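PDB 2OOI: SA0254 protein from Staphylococcus aureus subsp. aureus, which is of unknown function but carries a UTRA domain, the fold that in GntR-type transcription regulators of the HutC group senses small effector molecules. Local coordinates for residues S86-L91 with L97-S102. Sequence-based numbering, arbitrary orientation.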
loop_
_atom_site.group_PDB
_atom_site.type_symbol
_atom_site.label_atom_id
_atom_site.label_comp_id
_atom_site.label_asym_id
_atom_site.label_seq_id
_atom_site.Cartn_x
_atom_site.Cartn_y
_atom_site.Cartn_z
ATOM N N SER B 86 1.980 -21.107 -9.081
ATOM C CA SER B 86 2.252 -19.737 -9.509
ATOM C C SER B 86 1.827 -19.524 -10.939
ATOM O O SER B 86 2.428 -20.079 -11.861
ATOM C CB SER B 86 3.738 -19.423 -9.423
ATOM O OG SER B 86 4.013 -18.168 -10.037
ATOM N N ILE B 87 0.811 -18.699 -11.131
ATOM C CA ILE B 87 0.308 -18.427 -12.474
ATOM C C ILE B 87 1.342 -17.614 -13.230
ATOM O O ILE B 87 1.539 -17.784 -14.416
ATOM C CB ILE B 87 -1.028 -17.679 -12.436
ATOM C CG1 ILE B 87 -2.100 -18.602 -11.858
ATOM C CG2 ILE B 87 -1.399 -17.149 -13.824
ATOM C CD1 ILE B 87 -3.431 -17.916 -11.607
ATOM N N PHE B 88 2.041 -16.760 -12.531
ATOM C CA PHE B 88 3.024 -15.920 -13.185
ATOM C C PHE B 88 4.294 -16.673 -13.660
ATOM O O PHE B 88 4.883 -16.290 -14.674
ATOM C CB PHE B 88 3.271 -14.652 -12.326
ATOM C CG PHE B 88 2.032 -13.754 -12.280
ATOM C CD1 PHE B 88 1.761 -12.843 -13.343
ATOM C CD2 PHE B 88 1.216 -13.714 -11.162
ATOM C CE1 PHE B 88 0.686 -11.959 -13.307
ATOM C CE2 PHE B 88 0.131 -12.834 -11.126
ATOM C CZ PHE B 88 -0.126 -11.940 -12.211
ATOM N N ASP B 89 4.679 -17.758 -12.979
ATOM C CA ASP B 89 5.787 -18.588 -13.449
ATOM C C ASP B 89 5.368 -19.312 -14.700
ATOM O O ASP B 89 6.134 -19.388 -15.653
ATOM C CB ASP B 89 6.244 -19.642 -12.412
ATOM C CG ASP B 89 6.868 -19.027 -11.171
ATOM O OD1 ASP B 89 7.213 -17.813 -11.179
ATOM O OD2 ASP B 89 7.009 -19.772 -10.173
ATOM N N TYR B 90 4.159 -19.867 -14.684
ATOM C CA TYR B 90 3.614 -20.515 -15.873
ATOM C C TYR B 90 3.623 -19.533 -17.033
ATOM O O TYR B 90 4.126 -19.834 -18.122
ATOM C CB TYR B 90 2.205 -21.029 -15.601
ATOM C CG TYR B 90 1.410 -21.480 -16.815
ATOM C CD1 TYR B 90 0.481 -20.626 -17.413
ATOM C CD2 TYR B 90 1.539 -22.775 -17.341
ATOM C CE1 TYR B 90 -0.265 -21.029 -18.497
ATOM C CE2 TYR B 90 0.774 -23.190 -18.449
ATOM C CZ TYR B 90 -0.122 -22.302 -19.018
ATOM O OH TYR B 90 -0.896 -22.661 -20.105
ATOM N N LEU B 91 3.100 -18.342 -16.781
ATOM C CA LEU B 91 3.024 -17.344 -17.821
ATOM C C LEU B 91 4.399 -17.043 -18.423
ATOM O O LEU B 91 4.534 -16.992 -19.631
ATOM C CB LEU B 91 2.323 -16.086 -17.304
ATOM C CG LEU B 91 0.841 -16.132 -16.882
ATOM C CD1 LEU B 91 0.321 -14.838 -16.267
ATOM C CD2 LEU B 91 -0.028 -16.576 -18.006
ATOM N N LEU B 97 5.315 -15.451 -21.848
ATOM C CA LEU B 97 4.648 -14.157 -21.964
ATOM C C LEU B 97 5.561 -13.079 -21.432
ATOM O O LEU B 97 6.102 -13.225 -20.344
ATOM C CB LEU B 97 3.346 -14.131 -21.170
ATOM C CG LEU B 97 2.502 -12.882 -21.421
ATOM C CD1 LEU B 97 2.054 -12.809 -22.884
ATOM C CD2 LEU B 97 1.311 -12.860 -20.462
ATOM N N ARG B 98 5.721 -12.001 -22.191
ATOM C CA ARG B 98 6.560 -10.885 -21.762
ATOM C C ARG B 98 5.746 -9.917 -20.919
ATOM O O ARG B 98 4.933 -9.172 -21.445
ATOM C CB ARG B 98 7.169 -10.149 -22.977
ATOM C CG ARG B 98 8.092 -10.980 -23.884
ATOM C CD ARG B 98 8.874 -12.029 -23.094
ATOM N NE ARG B 98 9.865 -12.730 -23.919
ATOM C CZ ARG B 98 10.440 -13.902 -23.619
ATOM N NH1 ARG B 98 10.134 -14.561 -22.494
ATOM N NH2 ARG B 98 11.341 -14.417 -24.454
ATOM N N ILE B 99 5.970 -9.910 -19.614
ATOM C CA ILE B 99 5.181 -9.052 -18.726
ATOM C C ILE B 99 5.866 -7.707 -18.509
ATOM O O ILE B 99 6.989 -7.647 -18.001
ATOM C CB ILE B 99 4.876 -9.761 -17.403
ATOM C CG1 ILE B 99 3.976 -10.980 -17.706
ATOM C CG2 ILE B 99 4.207 -8.797 -16.426
ATOM C CD1 ILE B 99 4.011 -12.097 -16.687
ATOM N N GLY B 100 5.178 -6.634 -18.906
ATOM C CA GLY B 100 5.751 -5.281 -18.940
ATOM C C GLY B 100 5.659 -4.472 -17.650
ATOM O O GLY B 100 6.686 -4.069 -17.092
ATOM N N PHE B 101 4.431 -4.221 -17.189
ATOM C CA PHE B 101 4.178 -3.351 -16.035
ATOM C C PHE B 101 2.774 -3.556 -15.478
ATOM O O PHE B 101 1.983 -4.291 -16.047
ATOM C CB PHE B 101 4.355 -1.881 -16.434
ATOM C CG PHE B 101 3.452 -1.424 -17.559
ATOM C CD1 PHE B 101 2.243 -0.785 -17.288
ATOM C CD2 PHE B 101 3.825 -1.606 -18.893
ATOM C CE1 PHE B 101 1.411 -0.341 -18.343
ATOM C CE2 PHE B 101 3.000 -1.171 -19.939
ATOM C CZ PHE B 101 1.796 -0.536 -19.660
ATOM N N SER B 102 2.462 -2.886 -14.369
ATOM C CA SER B 102 1.123 -2.963 -13.807
ATOM C C SER B 102 0.698 -1.710 -13.051
ATOM O O SER B 102 1.544 -0.910 -12.628
ATOM C CB SER B 102 1.015 -4.181 -12.892
ATOM O OG SER B 102 1.900 -4.080 -11.806
#
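Leu91 O, on the helix, accepts a nearly straight hydrogen bond from Leu97 N (2.8 Å, N-H...O 173°), so the chain that leaves helix 87-94 is fastened back to it just before strand 99-110 begins. At the other end of the helix, Ser86 is the N-cap: its OG takes up Asp89 N at 3.0 Å.

The remaining contact is apolar and modest in area. Ile99 supplies the methyl that meets two helix residues, while Leu91 and Leu97 bury at least as much surface. With its CG1 anti to the carbonyl carbon (chi1 -65°) and the chain then extended, its CD1 is carried to the helix, meeting Phe88 CD1 at 4.1 Å and Leu91 CB at 4.4 Å. The methyl comes to the edge of the Phe88 ring, near its plane, rather than over a face, and the two side chains cross at about a right angle. Leu97 approaches through its root: its CB lies 4.5 Å from Leu91 CB, beside the backbone bond.

This is a worked example of a helix folded against the strand that follows it, the outermost of the antiparallel sheet within this chain. Phe142 of strand 141-150 touches Leu91, Leu97 and Ile99, while Phe88, whose side chain lies close to a bound zinc ion, meets Phe134 of strand 126-136 with its ring. Further along, Gly100 and Phe101 form a classic beta bulge opposite Tyr135, and at Ser102 the antiparallel sheet continues into the second subunit.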